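PDB 4PMH: pectinesterase from Sitophilus oryzae, which probably helps digest plant cell walls by hydrolysing the methyl esters of pectin, releasing methanol and leaving de-esterified polygalacturonate. Local coordinates for residues V80-T85 and L89-G94; Y20-T25 and I313-T318. All coordinates share one frame; numbering follows the deposited sequence.

Contact 1 of 2, residues V80-T85 and L89-G94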
loop_
_atom_site.group_PDB
_atom_site.type_symbol
_atom_site.label_atom_id
_atom_site.label_comp_id
_atom_site.label_asym_id
_atom_site.label_seq_id
_atom_site.Cartn_x
_atom_site.Cartn_y
_atom_site.Cartn_z
ATOM N N VAL A 80 -9.763 -11.214 -5.669
ATOM C CA VAL A 80 -8.703 -11.932 -6.391
ATOM C C VAL A 80 -7.643 -12.311 -5.371
ATOM O O VAL A 80 -7.048 -11.432 -4.737
ATOM C CB VAL A 80 -8.080 -11.052 -7.488
ATOM C CG1 VAL A 80 -7.029 -11.826 -8.276
ATOM C CG2 VAL A 80 -9.158 -10.506 -8.405
ATOM N N TYR A 81 -7.451 -13.615 -5.174
ATOM C CA TYR A 81 -6.539 -14.137 -4.174
ATOM C C TYR A 81 -5.424 -14.849 -4.914
ATOM O O TYR A 81 -5.684 -15.779 -5.691
ATOM C CB TYR A 81 -7.217 -15.137 -3.235
ATOM C CG TYR A 81 -8.191 -14.579 -2.206
ATOM C CD1 TYR A 81 -8.391 -13.220 -2.040
ATOM C CD2 TYR A 81 -8.896 -15.443 -1.367
ATOM C CE1 TYR A 81 -9.285 -12.742 -1.100
ATOM C CE2 TYR A 81 -9.778 -14.971 -0.401
ATOM C CZ TYR A 81 -9.970 -13.622 -0.280
ATOM O OH TYR A 81 -10.863 -13.140 0.657
ATOM N N ILE A 82 -4.195 -14.397 -4.682
ATOM C CA ILE A 82 -3.003 -15.086 -5.204
ATOM C C ILE A 82 -2.303 -15.765 -4.042
ATOM O O ILE A 82 -1.595 -15.110 -3.291
ATOM C CB ILE A 82 -1.978 -14.156 -5.900
ATOM C CG1 ILE A 82 -2.643 -13.093 -6.777
ATOM C CG2 ILE A 82 -0.951 -14.998 -6.652
ATOM C CD1 ILE A 82 -3.205 -13.551 -8.098
ATOM N N PRO A 83 -2.506 -17.085 -3.870
ATOM C CA PRO A 83 -1.806 -17.821 -2.828
ATOM C C PRO A 83 -0.338 -18.037 -3.197
ATOM O O PRO A 83 0.035 -17.878 -4.350
ATOM C CB PRO A 83 -2.556 -19.152 -2.786
ATOM C CG PRO A 83 -2.973 -19.356 -4.196
ATOM C CD PRO A 83 -3.294 -17.984 -4.726
ATOM N N ASN A 84 0.471 -18.427 -2.225
ATOM C CA ASN A 84 1.904 -18.623 -2.464
ATOM C C ASN A 84 2.113 -19.663 -3.567
ATOM O O ASN A 84 1.463 -20.701 -3.566
ATOM C CB ASN A 84 2.622 -19.046 -1.183
ATOM C CG ASN A 84 4.123 -18.721 -1.204
ATOM O OD1 ASN A 84 4.707 -18.417 -2.241
ATOM N ND2 ASN A 84 4.742 -18.791 -0.044
ATOM N N THR A 85 2.971 -19.342 -4.530
ATOM C CA THR A 85 3.232 -20.203 -5.673
ATOM C C THR A 85 4.565 -19.786 -6.272
ATOM O O THR A 85 4.993 -18.668 -6.078
ATOM C CB THR A 85 2.134 -20.080 -6.765
ATOM O OG1 THR A 85 2.528 -20.793 -7.941
ATOM C CG2 THR A 85 1.881 -18.616 -7.169
ATOM N N LEU A 89 3.366 -14.475 -12.048
ATOM C CA LEU A 89 2.121 -14.045 -12.651
ATOM C C LEU A 89 2.091 -12.544 -12.942
ATOM O O LEU A 89 2.501 -11.724 -12.113
ATOM C CB LEU A 89 0.974 -14.386 -11.708
ATOM C CG LEU A 89 0.802 -15.831 -11.230
ATOM C CD1 LEU A 89 -0.362 -15.894 -10.231
ATOM C CD2 LEU A 89 0.519 -16.773 -12.368
ATOM N N THR A 90 1.607 -12.196 -14.136
ATOM C CA THR A 90 1.292 -10.826 -14.502
ATOM C C THR A 90 -0.214 -10.771 -14.746
ATOM O O THR A 90 -0.738 -11.524 -15.564
ATOM C CB THR A 90 2.054 -10.430 -15.778
ATOM O OG1 THR A 90 3.453 -10.478 -15.500
ATOM C CG2 THR A 90 1.678 -9.045 -16.246
ATOM N N ILE A 91 -0.908 -9.919 -14.005
ATOM C CA ILE A 91 -2.343 -9.744 -14.150
ATOM C C ILE A 91 -2.572 -8.329 -14.635
ATOM O O ILE A 91 -2.266 -7.374 -13.917
ATOM C CB ILE A 91 -3.078 -9.983 -12.802
ATOM C CG1 ILE A 91 -2.835 -11.413 -12.302
ATOM C CG2 ILE A 91 -4.590 -9.746 -12.936
ATOM C CD1 ILE A 91 -1.729 -11.524 -11.289
ATOM N N TYR A 92 -3.109 -8.186 -15.850
ATOM C CA TYR A 92 -3.307 -6.879 -16.430
ATOM C C TYR A 92 -4.660 -6.647 -17.048
ATOM O O TYR A 92 -5.249 -7.546 -17.609
ATOM C CB TYR A 92 -2.220 -6.577 -17.449
ATOM C CG TYR A 92 -2.290 -7.352 -18.740
ATOM C CD1 TYR A 92 -1.680 -8.582 -18.866
ATOM C CD2 TYR A 92 -2.921 -6.827 -19.829
ATOM C CE1 TYR A 92 -1.720 -9.282 -20.072
ATOM C CE2 TYR A 92 -2.958 -7.495 -21.035
ATOM C CZ TYR A 92 -2.357 -8.730 -21.143
ATOM O OH TYR A 92 -2.418 -9.413 -22.335
ATOM N N GLY A 93 -5.116 -5.409 -16.956
ATOM C CA GLY A 93 -6.378 -5.000 -17.547
ATOM C C GLY A 93 -6.219 -4.860 -19.059
ATOM O O GLY A 93 -5.185 -4.394 -19.553
ATOM N N GLY A 94 -7.245 -5.264 -19.788
ATOM C CA GLY A 94 -7.217 -5.227 -21.256
ATOM C C GLY A 94 -7.644 -3.906 -21.887
ATOM O O GLY A 94 -7.684 -3.807 -23.110
#
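Ile82 meets Leu89 and Ile91 with both its methyl groups, and each meeting is tip to tip. CG2 of Ile82 touches CD1 of Leu89 at 3.7 Å. The tip of the longer branch, CD1, comes to 4.1 Å from CD1 of Ile91. The first torsion of Ile82 (chi1 -41°) aims the two branches: CG2 lies anti to the backbone N and turns to Leu89, while CG1 lies beside that N and carries CD1 toward Ile91.

All of this contact is apolar. The backbones stay apart, with the CA atoms of Ile82 and Leu89 9.1 Å from each other, and only side chains bridge the gap. Backbone pairing is made with other strands. Ile82 bonds to Trp153 and Lys155 in one parallel sheet, and Leu89 bonds to Gln160 in another. Helix 51-61 adds Val55 against Ile82 and Ala58 against Leu89.

The two sheets belong to the right-handed parallel beta-helix of pectin methylesterases, and the contact joins the two. Leu89 and Ile91 alternate with Thr90, whose OG1 is hydrogen-bonded to Gln160 and Arg66. Because the three buried side chains meet through methyl groups alone, the contact depends on shape and on exclusion of water, not on directed bonds.

Contact 2 of 2, residues Y20-T25 and I313-T318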
loop_
_atom_site.group_PDB
_atom_site.type_symbol
_atom_site.label_atom_id
_atom_site.label_comp_id
_atom_site.label_asym_id
_atom_site.label_seq_id
_atom_site.Cartn_x
_atom_site.Cartn_y
_atom_site.Cartn_z
ATOM N N TYR A 20 22.101 7.875 0.451
ATOM C CA TYR A 20 21.838 6.533 0.970
ATOM C C TYR A 20 20.423 6.061 0.639
ATOM O O TYR A 20 20.085 4.917 0.934
ATOM C CB TYR A 20 22.047 6.448 2.488
ATOM C CG TYR A 20 23.324 7.100 2.971
ATOM C CD1 TYR A 20 24.523 6.977 2.248
ATOM C CD2 TYR A 20 23.335 7.848 4.150
ATOM C CE1 TYR A 20 25.689 7.591 2.687
ATOM C CE2 TYR A 20 24.493 8.459 4.596
ATOM C CZ TYR A 20 25.669 8.325 3.872
ATOM O OH TYR A 20 26.818 8.948 4.335
ATOM N N PHE A 21 19.604 6.932 0.045
ATOM C CA PHE A 21 18.190 6.621 -0.188
ATOM C C PHE A 21 17.801 6.912 -1.605
ATOM O O PHE A 21 17.472 8.041 -1.963
ATOM C CB PHE A 21 17.331 7.423 0.773
ATOM C CG PHE A 21 17.680 7.183 2.193
ATOM C CD1 PHE A 21 17.288 6.015 2.825
ATOM C CD2 PHE A 21 18.451 8.104 2.890
ATOM C CE1 PHE A 21 17.609 5.791 4.149
ATOM C CE2 PHE A 21 18.791 7.882 4.208
ATOM C CZ PHE A 21 18.372 6.726 4.840
ATOM N N THR A 22 17.829 5.865 -2.413
ATOM C CA THR A 22 17.603 5.950 -3.834
ATOM C C THR A 22 16.834 4.681 -4.223
ATOM O O THR A 22 16.767 3.729 -3.433
ATOM C CB THR A 22 18.943 5.976 -4.603
ATOM O OG1 THR A 22 19.572 4.692 -4.493
ATOM C CG2 THR A 22 19.872 7.031 -4.042
ATOM N N THR A 23 16.294 4.634 -5.435
ATOM C CA THR A 23 15.604 3.424 -5.887
ATOM C C THR A 23 16.524 2.215 -5.773
ATOM O O THR A 23 16.103 1.152 -5.319
ATOM C CB THR A 23 15.092 3.514 -7.349
ATOM O OG1 THR A 23 16.221 3.651 -8.232
ATOM C CG2 THR A 23 14.119 4.678 -7.539
ATOM N N ALA A 24 17.779 2.386 -6.178
ATOM C CA ALA A 24 18.749 1.296 -6.156
ATOM C C ALA A 24 19.004 0.780 -4.741
ATOM O O ALA A 24 19.228 -0.391 -4.492
ATOM C CB ALA A 24 20.057 1.764 -6.784
ATOM N N THR A 25 18.982 1.702 -3.816
ATOM C CA THR A 25 19.285 1.434 -2.460
ATOM C C THR A 25 18.110 0.690 -1.783
ATOM O O THR A 25 18.304 -0.354 -1.136
ATOM C CB THR A 25 19.709 2.786 -1.868
ATOM O OG1 THR A 25 21.147 2.818 -1.752
ATOM C CG2 THR A 25 19.078 3.074 -0.632
ATOM N N ILE A 313 10.715 7.954 3.513
ATOM C CA ILE A 313 11.364 9.098 2.897
ATOM C C ILE A 313 10.561 9.576 1.685
ATOM O O ILE A 313 10.232 8.787 0.797
ATOM C CB ILE A 313 12.792 8.737 2.505
ATOM C CG1 ILE A 313 13.607 8.589 3.794
ATOM C CG2 ILE A 313 13.392 9.808 1.575
ATOM C CD1 ILE A 313 14.996 8.068 3.555
ATOM N N ILE A 314 10.221 10.866 1.676
ATOM C CA ILE A 314 9.615 11.507 0.506
ATOM C C ILE A 314 10.666 12.404 -0.114
ATOM O O ILE A 314 11.096 13.376 0.502
ATOM C CB ILE A 314 8.372 12.305 0.871
ATOM C CG1 ILE A 314 7.318 11.375 1.469
ATOM C CG2 ILE A 314 7.805 13.003 -0.362
ATOM C CD1 ILE A 314 6.206 12.086 2.200
ATOM N N LYS A 315 11.103 12.039 -1.314
ATOM C CA LYS A 315 12.225 12.692 -1.997
ATOM C C LYS A 315 11.834 13.215 -3.383
ATOM O O LYS A 315 11.216 12.489 -4.160
ATOM C CB LYS A 315 13.339 11.668 -2.187
ATOM C CG LYS A 315 14.560 12.165 -2.946
ATOM C CD LYS A 315 15.720 11.213 -2.694
ATOM C CE LYS A 315 16.978 11.609 -3.458
ATOM N NZ LYS A 315 18.050 10.606 -3.234
ATOM N N GLU A 316 12.215 14.462 -3.695
ATOM C CA GLU A 316 12.014 15.037 -5.034
ATOM C C GLU A 316 10.597 14.840 -5.556
ATOM O O GLU A 316 10.363 14.496 -6.705
ATOM C CB GLU A 316 13.122 14.539 -5.977
ATOM C CG GLU A 316 14.457 15.032 -5.437
ATOM C CD GLU A 316 15.672 14.622 -6.221
ATOM O OE1 GLU A 316 15.507 13.950 -7.244
ATOM O OE2 GLU A 316 16.791 15.004 -5.803
ATOM N N SER A 317 9.648 15.069 -4.658
ATOM C CA SER A 317 8.250 14.934 -4.966
ATOM C C SER A 317 7.537 16.287 -4.830
ATOM O O SER A 317 8.043 17.224 -4.197
ATOM C CB SER A 317 7.618 13.894 -4.054
ATOM O OG SER A 317 8.089 12.599 -4.382
ATOM N N THR A 318 6.368 16.356 -5.447
ATOM C CA THR A 318 5.498 17.503 -5.355
ATOM C C THR A 318 4.497 17.292 -4.214
ATOM O O THR A 318 3.771 16.309 -4.196
ATOM C CB THR A 318 4.746 17.686 -6.683
ATOM O OG1 THR A 318 5.692 17.983 -7.732
ATOM C CG2 THR A 318 3.729 18.804 -6.579
#
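Phe21 lays one face of its ring against CD1 of Ile313, a CH-pi contact over the face. The modelled approach is too short to be taken literally. The two side chains cross at about a right angle. CB of Tyr20 lies 3.9 Å above the opposite face, toward the rim. Leu13 touches both Phe21 and Ile313.

The polar link is a single hydrogen bond. NZ of Lys315 donates to the backbone O of Phe21 at 2.9 Å. The C=O...N angle is 152°, and the donor is tilted 28° from the carbonyl plane. Lys315 gets there fully extended, with CG anti to the backbone N (chi1 177°). A weak bond to Ser18 O gives NZ a second carbonyl.

Strand 311-315 belongs to a long parallel sheet of the beta-helix, and an N-terminal segment of the chain packs beside it. Helix 23-27 of that segment starts just after Thr22, the N-cap, whose OG1 accepts from Thr25 N at 3.1 Å. Beyond Lys315 the backbone of Glu316 takes left-handed helical angles, turning the chain out of the strand. OG of Ser317 then donates back to Lys315 O at 3.1 Å, from above the carbonyl plane.

Contacts 1 and 2 share one element, the long parallel sheet, which supplies strand 89-93 to one and strand 311-315 to the other. Their centres are 28 Å apart, and nothing touches between them. Both are buried where they meet, but contact 2 has more polar and partly exposed surroundings. Contact 1 joins two strands close in sequence that belong to different sheets, and is wholly apolar. Contact 2 brings together parts 288 residues apart, tying an N-terminal segment to a late strand. It adds a lysine-to-carbonyl bond to its apolar overlap. Along the chain, contact 1 is nested within the loop that contact 2 closes.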